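Local coordinates for protein pyridoxal kinase (Lactobacillus plantarum, PDB 3H74) that probably transfers a phosphate from ATP to pyridoxal, as a kinase of the ribokinase superfamily, at residues A203-L217 and A238-I250. Residues are numbered along the deposited sequence; the frame is centred on the assembly and turned at random.
Sequences ARRLPGHYNGTGDTL and ANQWLNMAVAETI. With GOL (glycerol), chain D.
V246 sits at the apolar centre and uses both its methyls: CG1 packs obliquely against the Y210 ring, 3.6 Å from CE2, while CG2 meets CG2 of T213. Along the same helix, T249 CG2 and I250 CG1 also lie against that ring, and L206 CD1 lies against both V246 CG1 and A247 CB. Towards helix 213-226, L242 has CG anti to its backbone N (chi1 -178°), and chi2 of 69° turns CD1 to 3.6 Å from T213 O; L217 CD1 then reaches A238 CB. Y210 is held from its own loop: its OH gives P207 O a 2.6 Å hydrogen bond in the carbonyl plane, and that O lies in the ring plane, at its edge. At the polar rim N243 ND2 donates to R204 O (2.9 Å), a bent bond of 136° at the hydrogen, and in a straighter one (162°) to O3 of a glycerol, probably from the crystallisation liquor. The glycerol's O1 takes L206 N in an almost straight bond. The GTGD sequence, with G212 as N-cap of helix 213-226, matches the ribokinase-family motif that probably forms the anion hole. The mainly apolar contact, with one direct hydrogen bond between the segments, packs the loop leading into this motif against helix 231-251.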
loop_
_atom_site.group_PDB
_atom_site.type_symbol
_atom_site.label_atom_id
_atom_site.label_comp_id
_atom_site.label_asym_id
_atom_site.label_seq_id
_atom_site.Cartn_x
_atom_site.Cartn_y
_atom_site.Cartn_z
ATOM N N ALA A 203 5.570 -11.476 12.152
ATOM C CA ALA A 203 6.355 -12.624 11.773
ATOM C C ALA A 203 7.790 -12.306 12.161
ATOM O O ALA A 203 8.158 -11.137 12.314
ATOM C CB ALA A 203 6.225 -12.884 10.278
ATOM N N ARG A 204 8.604 -13.340 12.332
ATOM C CA ARG A 204 9.982 -13.149 12.760
ATOM C C ARG A 204 10.765 -12.349 11.718
ATOM O O ARG A 204 10.815 -12.728 10.549
ATOM C CB ARG A 204 10.619 -14.508 13.027
ATOM C CG ARG A 204 11.973 -14.451 13.722
ATOM C CD ARG A 204 12.414 -15.836 14.222
ATOM N NE ARG A 204 11.482 -16.375 15.214
ATOM C CZ ARG A 204 11.712 -16.439 16.526
ATOM N NH1 ARG A 204 12.873 -16.043 17.033
ATOM N NH2 ARG A 204 10.784 -16.935 17.328
ATOM N N ARG A 205 11.365 -11.248 12.153
ATOM C CA ARG A 205 12.043 -10.322 11.267
ATOM C C ARG A 205 13.290 -10.970 10.665
ATOM O O ARG A 205 14.091 -11.601 11.374
ATOM C CB ARG A 205 12.385 -9.061 12.060
ATOM C CG ARG A 205 12.871 -7.872 11.267
ATOM C CD ARG A 205 12.926 -6.644 12.189
ATOM N NE ARG A 205 13.814 -6.832 13.349
ATOM C CZ ARG A 205 13.425 -7.090 14.603
ATOM N NH1 ARG A 205 12.137 -7.197 14.925
ATOM N NH2 ARG A 205 14.338 -7.237 15.556
ATOM N N LEU A 206 13.443 -10.806 9.355
ATOM C CA LEU A 206 14.571 -11.357 8.611
ATOM C C LEU A 206 15.594 -10.255 8.354
ATOM O O LEU A 206 15.221 -9.089 8.257
ATOM C CB LEU A 206 14.091 -11.979 7.291
ATOM C CG LEU A 206 12.955 -13.009 7.432
ATOM C CD1 LEU A 206 12.490 -13.512 6.070
ATOM C CD2 LEU A 206 13.367 -14.184 8.330
ATOM N N PRO A 207 16.885 -10.611 8.255
ATOM C CA PRO A 207 17.924 -9.590 8.074
ATOM C C PRO A 207 17.865 -8.936 6.704
ATOM O O PRO A 207 17.500 -9.578 5.722
ATOM C CB PRO A 207 19.224 -10.387 8.210
ATOM C CG PRO A 207 18.847 -11.779 7.803
ATOM C CD PRO A 207 17.455 -11.971 8.318
ATOM N N GLY A 208 18.239 -7.661 6.653
ATOM C CA GLY A 208 18.341 -6.930 5.401
ATOM C C GLY A 208 17.145 -6.040 5.157
ATOM O O GLY A 208 16.193 -6.022 5.933
ATOM N N HIS A 209 17.207 -5.298 4.059
ATOM C CA HIS A 209 16.073 -4.499 3.613
ATOM C C HIS A 209 15.845 -4.746 2.130
ATOM O O HIS A 209 16.799 -4.902 1.358
ATOM C CB HIS A 209 16.274 -3.015 3.934
ATOM C CG HIS A 209 17.488 -2.429 3.284
ATOM N ND1 HIS A 209 18.767 -2.682 3.735
ATOM C CD2 HIS A 209 17.620 -1.634 2.198
ATOM C CE1 HIS A 209 19.634 -2.051 2.962
ATOM N NE2 HIS A 209 18.965 -1.408 2.021
ATOM N N TYR A 210 14.568 -4.813 1.759
ATOM C CA TYR A 210 14.151 -5.283 0.443
ATOM C C TYR A 210 13.087 -4.392 -0.143
ATOM O O TYR A 210 12.064 -4.119 0.487
ATOM C CB TYR A 210 13.642 -6.734 0.513
ATOM C CG TYR A 210 14.651 -7.585 1.205
ATOM C CD1 TYR A 210 15.717 -8.135 0.499
ATOM C CD2 TYR A 210 14.603 -7.757 2.590
ATOM C CE1 TYR A 210 16.687 -8.875 1.147
ATOM C CE2 TYR A 210 15.569 -8.481 3.254
ATOM C CZ TYR A 210 16.599 -9.043 2.523
ATOM O OH TYR A 210 17.565 -9.763 3.179
ATOM N N ASN A 211 13.316 -3.985 -1.376
ATOM C CA ASN A 211 12.374 -3.138 -2.072
ATOM C C ASN A 211 11.086 -3.880 -2.393
ATOM O O ASN A 211 11.091 -5.100 -2.599
ATOM C CB ASN A 211 13.018 -2.581 -3.338
ATOM C CG ASN A 211 14.237 -1.729 -3.032
ATOM O OD1 ASN A 211 14.277 -1.030 -2.013
ATOM N ND2 ASN A 211 15.231 -1.780 -3.905
ATOM N N GLY A 212 9.980 -3.150 -2.392
ATOM C CA GLY A 212 8.715 -3.721 -2.803
ATOM C C GLY A 212 7.910 -4.381 -1.698
ATOM O O GLY A 212 6.803 -4.853 -1.948
ATOM N N THR A 213 8.434 -4.415 -0.476
ATOM C CA THR A 213 7.727 -5.121 0.601
ATOM C C THR A 213 6.404 -4.428 0.953
ATOM O O THR A 213 5.373 -5.083 1.106
ATOM C CB THR A 213 8.601 -5.320 1.862
ATOM O OG1 THR A 213 9.169 -4.072 2.258
ATOM C CG2 THR A 213 9.729 -6.306 1.594
ATOM N N GLY A 214 6.427 -3.099 1.058
ATOM C CA GLY A 214 5.212 -2.355 1.368
ATOM C C GLY A 214 4.165 -2.494 0.280
ATOM O O GLY A 214 2.990 -2.705 0.570
ATOM N N ASP A 215 4.585 -2.378 -0.978
ATOM C CA ASP A 215 3.653 -2.497 -2.102
ATOM C C ASP A 215 3.025 -3.886 -2.154
ATOM O O ASP A 215 1.830 -4.023 -2.407
ATOM C CB ASP A 215 4.350 -2.221 -3.449
ATOM C CG ASP A 215 4.754 -0.762 -3.642
ATOM O OD1 ASP A 215 3.962 0.150 -3.292
ATOM O OD2 ASP A 215 5.852 -0.549 -4.226
ATOM N N THR A 216 3.832 -4.917 -1.931
ATOM C CA THR A 216 3.339 -6.281 -1.979
ATOM C C THR A 216 2.417 -6.563 -0.792
ATOM O O THR A 216 1.367 -7.183 -0.955
ATOM C CB THR A 216 4.506 -7.255 -2.070
ATOM O OG1 THR A 216 5.227 -6.974 -3.280
ATOM C CG2 THR A 216 4.016 -8.693 -2.093
ATOM N N LEU A 217 2.788 -6.093 0.395
ATOM C CA LEU A 217 1.905 -6.217 1.549
ATOM C C LEU A 217 0.538 -5.602 1.279
ATOM O O LEU A 217 -0.499 -6.222 1.551
ATOM C CB LEU A 217 2.534 -5.563 2.777
ATOM C CG LEU A 217 1.746 -5.716 4.086
ATOM C CD1 LEU A 217 1.797 -7.133 4.636
ATOM C CD2 LEU A 217 2.264 -4.735 5.129
ATOM N N ALA A 238 -1.226 -12.066 5.518
ATOM C CA ALA A 238 -0.410 -11.143 4.736
ATOM C C ALA A 238 0.998 -11.035 5.304
ATOM O O ALA A 238 1.981 -11.028 4.561
ATOM C CB ALA A 238 -1.067 -9.781 4.658
ATOM N N ASN A 239 1.102 -10.988 6.617
ATOM C CA ASN A 239 2.437 -10.945 7.242
ATOM C C ASN A 239 3.263 -12.217 7.002
ATOM O O ASN A 239 4.420 -12.173 6.735
ATOM C CB ASN A 239 2.268 -10.583 8.752
ATOM C CG ASN A 239 2.022 -9.091 8.928
ATOM O OD1 ASN A 239 2.910 -8.347 8.926
ATOM N ND2 ASN A 239 0.807 -8.706 8.917
ATOM N N GLN A 240 2.596 -13.339 7.080
ATOM C CA GLN A 240 3.238 -14.602 6.832
ATOM C C GLN A 240 3.711 -14.683 5.371
ATOM O O GLN A 240 4.792 -15.093 5.099
ATOM C CB GLN A 240 2.325 -15.802 7.121
ATOM C CG GLN A 240 2.996 -17.088 6.524
ATOM C CD GLN A 240 2.444 -18.424 7.048
ATOM O OE1 GLN A 240 1.537 -18.996 6.421
ATOM N NE2 GLN A 240 2.997 -18.912 8.150
ATOM N N TRP A 241 2.852 -14.262 4.463
ATOM C CA TRP A 241 3.189 -14.318 3.017
ATOM C C TRP A 241 4.330 -13.353 2.660
ATOM O O TRP A 241 5.201 -13.679 1.912
ATOM C CB TRP A 241 1.899 -14.006 2.237
ATOM C CG TRP A 241 0.963 -15.187 2.082
ATOM C CD1 TRP A 241 1.107 -16.414 2.594
ATOM C CD2 TRP A 241 -0.206 -15.210 1.279
ATOM N NE1 TRP A 241 0.085 -17.217 2.165
ATOM C CE2 TRP A 241 -0.722 -16.497 1.345
ATOM C CE3 TRP A 241 -0.846 -14.276 0.485
ATOM C CZ2 TRP A 241 -1.898 -16.869 0.667
ATOM C CZ3 TRP A 241 -2.016 -14.662 -0.206
ATOM C CH2 TRP A 241 -2.505 -15.939 -0.081
ATOM N N LEU A 242 4.327 -12.173 3.263
ATOM C CA LEU A 242 5.434 -11.232 3.035
ATOM C C LEU A 242 6.772 -11.803 3.624
ATOM O O LEU A 242 7.755 -11.716 3.004
ATOM C CB LEU A 242 5.126 -9.862 3.632
ATOM C CG LEU A 242 6.220 -8.827 3.393
ATOM C CD1 LEU A 242 6.266 -8.470 1.851
ATOM C CD2 LEU A 242 5.974 -7.557 4.358
ATOM N N ASN A 243 6.662 -12.406 4.797
ATOM C CA ASN A 243 7.818 -13.069 5.414
ATOM C C ASN A 243 8.384 -14.130 4.459
ATOM O O ASN A 243 9.591 -14.203 4.230
ATOM C CB ASN A 243 7.375 -13.681 6.744
ATOM C CG ASN A 243 8.533 -14.129 7.617
ATOM O OD1 ASN A 243 8.733 -15.326 7.809
ATOM N ND2 ASN A 243 9.273 -13.187 8.167
HETATM N N MSE A 244 7.480 -14.906 3.868
HETATM C CA MSE A 244 7.836 -15.917 2.885
HETATM C C MSE A 244 8.474 -15.328 1.626
HETATM O O MSE A 244 9.456 -15.871 1.103
HETATM C CB MSE A 244 6.591 -16.715 2.523
HETATM C CG MSE A 244 6.821 -17.797 1.482
HETATM SE SE MSE A 244 5.197 -18.725 1.018
HETATM C CE MSE A 244 4.211 -17.209 0.324
ATOM N N ALA A 245 7.933 -14.213 1.138
ATOM C CA ALA A 245 8.462 -13.589 -0.073
ATOM C C ALA A 245 9.873 -13.049 0.171
ATOM O O ALA A 245 10.761 -13.162 -0.679
ATOM C CB ALA A 245 7.525 -12.472 -0.536
ATOM N N VAL A 246 10.077 -12.435 1.335
ATOM C CA VAL A 246 11.415 -11.968 1.696
ATOM C C VAL A 246 12.394 -13.145 1.828
ATOM O O VAL A 246 13.511 -13.075 1.317
ATOM C CB VAL A 246 11.416 -11.088 2.968
ATOM C CG1 VAL A 246 12.843 -10.810 3.436
ATOM C CG2 VAL A 246 10.661 -9.782 2.702
ATOM N N ALA A 247 11.947 -14.231 2.462
ATOM C CA ALA A 247 12.786 -15.428 2.587
ATOM C C ALA A 247 13.201 -15.930 1.205
ATOM O O ALA A 247 14.355 -16.316 0.981
ATOM C CB ALA A 247 12.074 -16.506 3.359
ATOM N N GLU A 248 12.269 -15.925 0.257
ATOM C CA GLU A 248 12.608 -16.381 -1.084
ATOM C C GLU A 248 13.624 -15.462 -1.754
ATOM O O GLU A 248 14.531 -15.908 -2.463
ATOM C CB GLU A 248 11.366 -16.541 -1.975
ATOM C CG GLU A 248 11.740 -17.156 -3.322
ATOM C CD GLU A 248 10.606 -17.247 -4.316
ATOM O OE1 GLU A 248 9.501 -16.729 -4.059
ATOM O OE2 GLU A 248 10.846 -17.866 -5.374
ATOM N N THR A 249 13.467 -14.167 -1.507
ATOM C CA THR A 249 14.376 -13.165 -2.062
ATOM C C THR A 249 15.799 -13.434 -1.570
ATOM O O THR A 249 16.743 -13.449 -2.357
ATOM C CB THR A 249 13.932 -11.744 -1.663
ATOM O OG1 THR A 249 12.559 -11.551 -2.034
ATOM C CG2 THR A 249 14.796 -10.677 -2.330
ATOM N N ILE A 250 15.930 -13.663 -0.265
ATOM C CA ILE A 250 17.231 -13.997 0.327
ATOM C C ILE A 250 17.791 -15.282 -0.304
ATOM O O ILE A 250 18.966 -15.353 -0.685
ATOM C CB ILE A 250 17.106 -14.139 1.853
ATOM C CG1 ILE A 250 16.716 -12.792 2.466
ATOM C CG2 ILE A 250 18.416 -14.650 2.474
ATOM C CD1 ILE A 250 16.323 -12.847 3.929
HETATM C C1 GOL D . 10.765 -9.565 6.794
HETATM O O1 GOL D . 11.553 -9.265 7.917
HETATM C C2 GOL D . 9.483 -8.748 6.888
HETATM O O2 GOL D . 9.549 -7.656 5.999
HETATM C C3 GOL D . 8.301 -9.629 6.528
HETATM O O3 GOL D . 8.142 -10.577 7.559
#